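Local coordinates for protein Baccell_00875 (Bacteroides cellulosilyticus DSM 14838, PDB 5NO8) that probably acts as a polysaccharide lyase that removes the L-rhamnose caps linked to glucuronic acid on complex arabinogalactan proteins, at residues A[122-127]-A[236-241]; A[551-556]-A[566-571]; A[653-658]-A[678-683]. All blocks are in the same frame, centred on the assembly; numbering follows the deposited sequence.

Contact 1 (A[122-127]-A[236-241])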
# COMPACT_ATOMS: atom_id res chain seq x y z
N ASP A 122 -25.37 3.39 15.72
CA ASP A 122 -23.93 3.61 15.71
C ASP A 122 -23.37 3.47 17.12
O ASP A 122 -23.99 3.92 18.10
CB ASP A 122 -23.63 4.97 15.14
CG ASP A 122 -24.13 5.11 13.68
OD1 ASP A 122 -24.60 4.12 13.03
OD2 ASP A 122 -24.03 6.22 13.17
N LEU A 123 -22.20 2.86 17.21
CA LEU A 123 -21.50 2.74 18.48
C LEU A 123 -20.73 4.04 18.69
O LEU A 123 -19.92 4.42 17.85
CB LEU A 123 -20.53 1.57 18.45
CG LEU A 123 -19.46 1.49 19.55
CD1 LEU A 123 -20.05 1.37 20.95
CD2 LEU A 123 -18.46 0.40 19.22
N VAL A 124 -20.99 4.71 19.81
CA VAL A 124 -20.26 5.89 20.19
C VAL A 124 -19.45 5.51 21.43
O VAL A 124 -20.01 5.02 22.39
CB VAL A 124 -21.21 7.07 20.47
CG1 VAL A 124 -20.41 8.30 20.83
CG2 VAL A 124 -22.11 7.34 19.24
N GLU A 125 -18.14 5.66 21.36
CA GLU A 125 -17.26 5.41 22.48
C GLU A 125 -16.55 6.67 22.88
O GLU A 125 -16.00 7.36 22.02
CB GLU A 125 -16.19 4.40 22.10
CG GLU A 125 -16.71 3.09 21.58
CD GLU A 125 -15.64 2.02 21.72
OE1 GLU A 125 -14.59 2.15 21.04
OE2 GLU A 125 -15.80 1.10 22.56
N GLU A 126 -16.56 6.96 24.18
CA GLU A 126 -15.86 8.11 24.73
C GLU A 126 -14.80 7.57 25.70
O GLU A 126 -15.14 6.82 26.61
CB GLU A 126 -16.87 9.01 25.44
CG GLU A 126 -16.35 10.32 25.99
CD GLU A 126 -17.40 11.02 26.85
OE1 GLU A 126 -18.61 11.04 26.49
OE2 GLU A 126 -17.01 11.53 27.91
N TYR A 127 -13.54 7.91 25.44
CA TYR A 127 -12.40 7.55 26.29
C TYR A 127 -11.96 8.84 27.00
O TYR A 127 -11.77 9.87 26.34
CB TYR A 127 -11.21 7.03 25.47
CG TYR A 127 -11.49 5.77 24.71
CD1 TYR A 127 -12.24 5.79 23.55
CD2 TYR A 127 -10.98 4.55 25.13
CE1 TYR A 127 -12.51 4.63 22.85
CE2 TYR A 127 -11.23 3.39 24.43
CZ TYR A 127 -12.02 3.43 23.30
OH TYR A 127 -12.30 2.27 22.58
N GLU A 236 -13.30 10.68 21.41
CA GLU A 236 -14.56 10.08 21.11
C GLU A 236 -14.57 9.66 19.64
O GLU A 236 -14.08 10.38 18.78
CB GLU A 236 -15.68 11.08 21.40
CG GLU A 236 -17.08 10.56 21.12
CD GLU A 236 -18.14 11.64 21.20
OE1 GLU A 236 -18.90 11.62 22.19
OE2 GLU A 236 -18.21 12.53 20.30
N TRP A 237 -15.16 8.52 19.35
CA TRP A 237 -15.40 8.19 17.97
C TRP A 237 -16.73 7.48 17.80
O TRP A 237 -17.28 6.99 18.79
CB TRP A 237 -14.26 7.37 17.39
CG TRP A 237 -13.86 6.08 18.12
CD1 TRP A 237 -14.68 5.10 18.59
CD2 TRP A 237 -12.53 5.65 18.39
NE1 TRP A 237 -13.95 4.10 19.16
CE2 TRP A 237 -12.62 4.40 19.05
CE3 TRP A 237 -11.27 6.17 18.12
CZ2 TRP A 237 -11.50 3.68 19.43
CZ3 TRP A 237 -10.14 5.45 18.53
CH2 TRP A 237 -10.27 4.23 19.18
N HIS A 238 -17.20 7.46 16.56
CA HIS A 238 -18.41 6.75 16.16
C HIS A 238 -17.99 5.61 15.24
O HIS A 238 -17.22 5.86 14.31
CB HIS A 238 -19.30 7.65 15.35
CG HIS A 238 -19.98 8.70 16.15
ND1 HIS A 238 -21.32 8.98 15.99
CD2 HIS A 238 -19.53 9.55 17.10
CE1 HIS A 238 -21.67 9.96 16.81
NE2 HIS A 238 -20.60 10.34 17.48
N VAL A 239 -18.50 4.41 15.51
CA VAL A 239 -18.30 3.22 14.69
C VAL A 239 -19.65 2.84 14.09
O VAL A 239 -20.65 2.79 14.79
CB VAL A 239 -17.71 2.08 15.51
CG1 VAL A 239 -17.57 0.83 14.65
CG2 VAL A 239 -16.37 2.50 16.07
N PHE A 240 -19.69 2.66 12.77
CA PHE A 240 -20.99 2.60 12.09
C PHE A 240 -20.89 1.85 10.76
O PHE A 240 -19.84 1.80 10.13
CB PHE A 240 -21.53 4.00 11.79
CG PHE A 240 -20.56 4.85 11.00
CD1 PHE A 240 -19.59 5.62 11.67
CD2 PHE A 240 -20.60 4.89 9.61
CE1 PHE A 240 -18.69 6.39 10.96
CE2 PHE A 240 -19.68 5.67 8.89
CZ PHE A 240 -18.73 6.42 9.57
N ALA A 241 -22.02 1.30 10.35
CA ALA A 241 -22.14 0.64 9.08
C ALA A 241 -22.29 1.68 7.98
O ALA A 241 -22.87 2.73 8.19
CB ALA A 241 -23.38 -0.26 9.10
O HOH W 1 -24.88 3.66 9.76

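Contact 2 (A[551-556]-A[566-571])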
# COMPACT_ATOMS: atom_id res chain seq x y z
N PHE A 551 -4.01 -8.61 -16.97
CA PHE A 551 -4.00 -9.61 -18.05
C PHE A 551 -5.27 -9.60 -18.88
O PHE A 551 -5.22 -9.52 -20.13
CB PHE A 551 -3.79 -10.99 -17.47
CG PHE A 551 -3.80 -12.06 -18.51
CD1 PHE A 551 -2.64 -12.40 -19.14
CD2 PHE A 551 -4.99 -12.67 -18.88
CE1 PHE A 551 -2.63 -13.37 -20.13
CE2 PHE A 551 -5.00 -13.63 -19.87
CZ PHE A 551 -3.82 -13.98 -20.49
N LEU A 552 -6.42 -9.69 -18.21
CA LEU A 552 -7.70 -9.73 -18.90
C LEU A 552 -7.99 -8.49 -19.73
O LEU A 552 -8.56 -8.59 -20.83
CB LEU A 552 -8.85 -9.99 -17.94
CG LEU A 552 -8.90 -11.37 -17.26
CD1 LEU A 552 -9.87 -11.29 -16.11
CD2 LEU A 552 -9.32 -12.48 -18.22
N ALA A 553 -7.64 -7.31 -19.22
CA ALA A 553 -7.89 -6.08 -19.96
C ALA A 553 -7.06 -6.03 -21.25
O ALA A 553 -7.56 -5.61 -22.30
CB ALA A 553 -7.61 -4.86 -19.09
N GLN A 554 -5.80 -6.43 -21.15
CA GLN A 554 -4.94 -6.56 -22.33
C GLN A 554 -5.49 -7.61 -23.30
O GLN A 554 -5.48 -7.40 -24.52
CB GLN A 554 -3.53 -6.94 -21.95
CG GLN A 554 -2.73 -5.86 -21.25
CD GLN A 554 -1.38 -6.37 -20.84
OE1 GLN A 554 -1.17 -6.75 -19.69
NE2 GLN A 554 -0.48 -6.43 -21.79
N LEU A 555 -5.96 -8.74 -22.77
CA LEU A 555 -6.54 -9.78 -23.63
C LEU A 555 -7.78 -9.25 -24.35
O LEU A 555 -7.95 -9.50 -25.54
CB LEU A 555 -6.84 -11.05 -22.84
CG LEU A 555 -7.23 -12.29 -23.67
CD1 LEU A 555 -6.15 -12.59 -24.71
CD2 LEU A 555 -7.42 -13.52 -22.78
N TYR A 556 -8.60 -8.46 -23.66
CA TYR A 556 -9.71 -7.79 -24.33
C TYR A 556 -9.23 -6.86 -25.45
O TYR A 556 -9.82 -6.85 -26.54
CB TYR A 556 -10.57 -6.99 -23.35
CG TYR A 556 -11.64 -6.20 -24.06
CD1 TYR A 556 -12.76 -6.85 -24.60
CD2 TYR A 556 -11.50 -4.83 -24.27
CE1 TYR A 556 -13.73 -6.13 -25.28
CE2 TYR A 556 -12.46 -4.12 -24.97
CZ TYR A 556 -13.57 -4.79 -25.47
OH TYR A 556 -14.53 -4.09 -26.13
N ASP A 566 -16.07 -8.29 -19.38
CA ASP A 566 -17.09 -8.49 -18.33
C ASP A 566 -16.44 -9.00 -17.03
O ASP A 566 -16.82 -8.57 -15.95
CB ASP A 566 -18.23 -9.41 -18.81
CG ASP A 566 -19.16 -8.74 -19.86
OD1 ASP A 566 -19.12 -7.50 -20.07
OD2 ASP A 566 -19.98 -9.47 -20.46
N GLU A 567 -15.44 -9.85 -17.14
CA GLU A 567 -14.69 -10.31 -15.96
C GLU A 567 -13.87 -9.17 -15.30
O GLU A 567 -13.87 -9.03 -14.08
CB GLU A 567 -13.79 -11.49 -16.30
CG GLU A 567 -13.15 -12.15 -15.07
CD GLU A 567 -14.16 -12.69 -14.07
OE1 GLU A 567 -15.24 -13.12 -14.50
OE2 GLU A 567 -13.86 -12.70 -12.85
N VAL A 568 -13.22 -8.36 -16.13
CA VAL A 568 -12.56 -7.13 -15.66
C VAL A 568 -13.52 -6.30 -14.82
O VAL A 568 -13.19 -5.94 -13.69
CB VAL A 568 -12.00 -6.27 -16.83
CG1 VAL A 568 -11.59 -4.87 -16.38
CG2 VAL A 568 -10.84 -6.97 -17.51
N LYS A 569 -14.69 -6.01 -15.37
CA LYS A 569 -15.70 -5.19 -14.70
C LYS A 569 -16.20 -5.82 -13.41
O LYS A 569 -16.45 -5.11 -12.44
CB LYS A 569 -16.88 -4.87 -15.62
CG LYS A 569 -16.54 -3.81 -16.63
CD LYS A 569 -17.71 -3.54 -17.55
CE LYS A 569 -17.34 -2.49 -18.59
NZ LYS A 569 -18.20 -2.64 -19.79
N ARG A 570 -16.34 -7.15 -13.39
CA ARG A 570 -16.70 -7.86 -12.16
C ARG A 570 -15.62 -7.73 -11.07
O ARG A 570 -15.95 -7.61 -9.90
CB ARG A 570 -16.99 -9.37 -12.41
CG ARG A 570 -18.41 -9.64 -12.91
CD ARG A 570 -18.74 -11.15 -12.89
NE ARG A 570 -17.98 -11.88 -13.89
CZ ARG A 570 -18.30 -11.98 -15.19
NH1 ARG A 570 -19.40 -11.40 -15.68
NH2 ARG A 570 -17.50 -12.67 -16.01
N GLN A 571 -14.35 -7.77 -11.48
CA GLN A 571 -13.24 -7.77 -10.53
C GLN A 571 -12.79 -6.37 -10.09
O GLN A 571 -12.14 -6.25 -9.05
CB GLN A 571 -12.07 -8.57 -11.06
CG GLN A 571 -12.37 -10.07 -11.18
CD GLN A 571 -11.13 -10.92 -11.35
OE1 GLN A 571 -10.03 -10.56 -10.91
NE2 GLN A 571 -11.29 -12.09 -12.00

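Contact 3 (A[653-658]-A[678-683])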
# COMPACT_ATOMS: atom_id res chain seq x y z
N GLY A 653 19.30 10.38 -7.58
CA GLY A 653 19.19 9.18 -8.37
C GLY A 653 19.04 7.90 -7.57
O GLY A 653 18.82 6.86 -8.15
N LYS A 654 19.19 7.98 -6.24
CA LYS A 654 19.00 6.81 -5.38
C LYS A 654 17.51 6.48 -5.32
O LYS A 654 16.64 7.29 -5.68
CB LYS A 654 19.56 7.06 -3.98
CG LYS A 654 21.08 7.06 -3.95
CD LYS A 654 21.62 7.43 -2.56
CE LYS A 654 23.13 7.19 -2.46
NZ LYS A 654 23.62 7.46 -1.08
N ALA A 655 17.20 5.27 -4.87
CA ALA A 655 15.83 4.84 -4.75
C ALA A 655 15.68 3.93 -3.53
O ALA A 655 16.68 3.41 -3.02
CB ALA A 655 15.38 4.12 -5.99
N SER A 656 14.44 3.74 -3.12
CA SER A 656 14.14 2.86 -1.97
C SER A 656 13.12 1.78 -2.33
O SER A 656 12.13 2.06 -2.99
CB SER A 656 13.62 3.70 -0.81
OG SER A 656 13.16 2.85 0.24
N CYS A 657 13.34 0.58 -1.80
CA CYS A 657 12.44 -0.55 -2.05
C CYS A 657 11.12 -0.50 -1.29
O CYS A 657 10.21 -1.24 -1.66
CB CYS A 657 13.15 -1.89 -1.80
SG CYS A 657 13.54 -2.20 -0.09
N ALA A 658 11.00 0.36 -0.27
CA ALA A 658 9.75 0.47 0.50
C ALA A 658 9.79 1.62 1.50
O ALA A 658 10.83 1.88 2.09
CB ALA A 658 9.51 -0.83 1.28
N ASN A 678 16.20 -2.10 -4.38
CA ASN A 678 16.07 -3.48 -4.75
C ASN A 678 15.23 -3.57 -6.02
O ASN A 678 15.79 -3.52 -7.12
CB ASN A 678 15.54 -4.27 -3.52
CG ASN A 678 15.52 -5.75 -3.76
OD1 ASN A 678 15.35 -6.17 -4.89
ND2 ASN A 678 15.69 -6.57 -2.69
N ASP A 679 13.91 -3.64 -5.89
CA ASP A 679 13.02 -3.95 -6.99
C ASP A 679 12.04 -2.83 -7.42
O ASP A 679 11.23 -3.02 -8.32
CB ASP A 679 12.25 -5.28 -6.67
CG ASP A 679 11.66 -5.36 -5.25
OD1 ASP A 679 12.08 -4.64 -4.30
OD2 ASP A 679 10.70 -6.18 -5.10
N GLN A 680 12.13 -1.68 -6.77
CA GLN A 680 11.18 -0.58 -6.93
C GLN A 680 11.16 0.08 -8.30
O GLN A 680 10.24 0.83 -8.58
CB GLN A 680 11.38 0.53 -5.87
CG GLN A 680 12.65 1.37 -6.05
CD GLN A 680 13.92 0.56 -5.99
OE1 GLN A 680 14.82 0.63 -6.90
NE2 GLN A 680 14.03 -0.22 -4.95
N ASP A 681 12.13 -0.21 -9.15
CA ASP A 681 12.17 0.46 -10.46
C ASP A 681 11.01 0.07 -11.36
O ASP A 681 10.65 0.81 -12.27
CB ASP A 681 13.54 0.30 -11.09
CG ASP A 681 14.59 1.01 -10.28
OD1 ASP A 681 14.39 2.21 -9.97
OD2 ASP A 681 15.59 0.40 -9.88
N TRP A 682 10.33 -1.05 -11.06
CA TRP A 682 9.03 -1.31 -11.66
C TRP A 682 8.01 -0.16 -11.54
O TRP A 682 7.15 -0.00 -12.39
CB TRP A 682 8.39 -2.61 -11.10
CG TRP A 682 9.08 -3.84 -11.53
CD1 TRP A 682 9.87 -4.63 -10.77
CD2 TRP A 682 9.04 -4.44 -12.84
NE1 TRP A 682 10.33 -5.70 -11.51
CE2 TRP A 682 9.85 -5.59 -12.79
CE3 TRP A 682 8.43 -4.09 -14.04
CZ2 TRP A 682 10.06 -6.42 -13.91
CZ3 TRP A 682 8.65 -4.91 -15.17
CH2 TRP A 682 9.44 -6.07 -15.08
N ALA A 683 8.08 0.63 -10.47
CA ALA A 683 7.16 1.75 -10.37
C ALA A 683 7.33 2.71 -11.55
O ALA A 683 6.35 3.25 -12.03
CB ALA A 683 7.29 2.47 -9.04
O HOH W 2 10.21 -4.15 -2.19

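Contact 1 (A[122-127]-A[236-241])
Glu-125 OE1 is gripped by three donors, two within the contact and a third, Trp-72 NE1, from a loop outside it. Trp-237 NE1 donates to Glu-125 OE1 at 2.8 Å, with that oxygen close to the indole plane and presenting the anti lone pair of the carboxylate. Tyr-127 OH donates to the same Glu-125 OE1 from above the carboxylate plane, also at 2.8 Å. Arg-116 pairs with OE2, so both oxygens are engaged and the group is probably held as an anion. The Tyr-127 and Trp-237 rings form an offset edge-to-face pair, planes at 65°, in which Tyr-127 CE1 lies 3.7 Å from Trp-237 CZ2, over the rim of the indole. The crowded chi1 of Trp-237 (55°) lays the indole alongside Glu-125.

On the face carrying Val-124 and His-238, Val-124 CG2 sits over the centre of the imidazole, a CH-pi contact with its nearest ring atom, His-238 CE1, 3.6 Å away. Asp-122, salt-bridged to Lys-255, leans its OD1 to 3.3 Å from Phe-240 CB. Four backbone bonds set the register, the shortest from Val-239 N to Leu-123 O at 2.7 Å and nearly straight (170°). The segments run antiparallel as central neighbours in an eight-stranded antiparallel sheet, where hydrogen-bonded pairs (Leu-123 with Val-239, Glu-125 with Trp-237) flank the non-hydrogen-bonded pair Val-124 with His-238.

Contact 2 (A[551-556]-A[566-571])
Val-568 CG2 makes the central touch, lying 3.6 Å from Leu-552 CB and equally 3.6 Å from the backbone atom Ala-553 N, so one methyl meets the helix surface where these two residues adjoin. Ala-553 CB stands a little farther from the same Val-568 CG2, at 4.2 Å. Alongside, the Leu-552 branch CD1 crosses obliquely over the aliphatic part of Glu-567, reaching its CG at 3.5 Å.

The second shell fixes the carboxylate of Glu-567. This residue has CG anti to the backbone N (chi1 -171°) and bends at chi2 (59°), which turns its acid end away from helix 542-559, toward Arg-570 and Gln-571 one turn on. There Arg-570 grips Glu-567 OE1 side-on through NE and NH2, the bond from Arg-570 NH2 measuring 2.8 Å. Glu-567 OE2 accepts from Gln-571 NE2 at 2.8 Å, and that bond is almost straight at 175°. Gln-571 OE1 is in turn held by Tyr-533, so the amide is anchored at both ends.

The two segments run roughly antiparallel, with axes 9.2 Å apart at closest approach, and belong to helices 542-559 and 562-576, a helical hairpin. Helix 615-629 packs against it through Tyr-624 on Ala-553 and Tyr-625 on Val-568, while helix 509-529 brings Val-527 against Glu-567.

Contact 3 (A[653-658]-A[678-683])
Gln-680 lays its aliphatic stem over the peptide that joins Ser-656 to Cys-657. Its CG comes to 3.2 Å from Ser-656 O, and its CB is close to that oxygen as well, at 3.3 Å. CG occupies the crowded position between the backbone N and the carbonyl carbon (chi1 71°), and a bend at chi2 (-60°) folds the amide back over the loop, so that Gln-680 CD lies 3.8 Å from Ala-655 CB. An alanine here would keep CB but would probably lose the packing of the stem and amide across Ala-655 and the Ser-656 carbonyl, loosening the fit between the two segments.

Topologically the contact joins the approach to one strand with the exit from its partner: the loop 653-658 leads into strand 659-660, while strand 672-677, the antiparallel neighbour of 659-660, runs out into the segment that starts at Asn-678. A type I beta turn from Asp-679 to Trp-682 carries the chain on into the C-terminal helix. Ser-656 OG bonds to Asp-674 O of strand 672-677 and accepts weakly from Ala-658 N, binding the incoming loop to that strand.

Beside the glutamine, Cys-657 CB packs on Asn-678 CB at 3.8 Å. The Asn-678 amide is turned the other way, bonded to Arg-395 and to the carbonyls of Phe-600 and Asp-388. A water lies 3.0 Å from Cys-657 O and 2.9 Å from Asp-679 OD1, although acceptors outnumber its protons, so both bonds need not be made at once. Asp-679 OD2 has Tyr-613 OH as its partner.

The three contacts share no helix or strand and do not touch. Contact 1 is only partly buried, lying between adjacent strands of the large antiparallel sheet, whereas contacts 2 and 3 are buried. Contacts 2 and 3 have centres about 28 Å apart; contact 1 is about 39 Å from contact 2 and 40 Å from contact 3, centre to centre. Chemistry follows the setting. Contact 1 relies on backbone hydrogen bonds and a buried side-chain bond to a carboxylate, covering 566 Å², against 176 Å² in contact 2, where two helices meet mainly through apolar side-chain atoms and the polar bonds stay within one helix. Contact 3 buries 217 Å² between a loop and a turn leading into the C-terminal helix, with polar side chains anchored to surrounding residues.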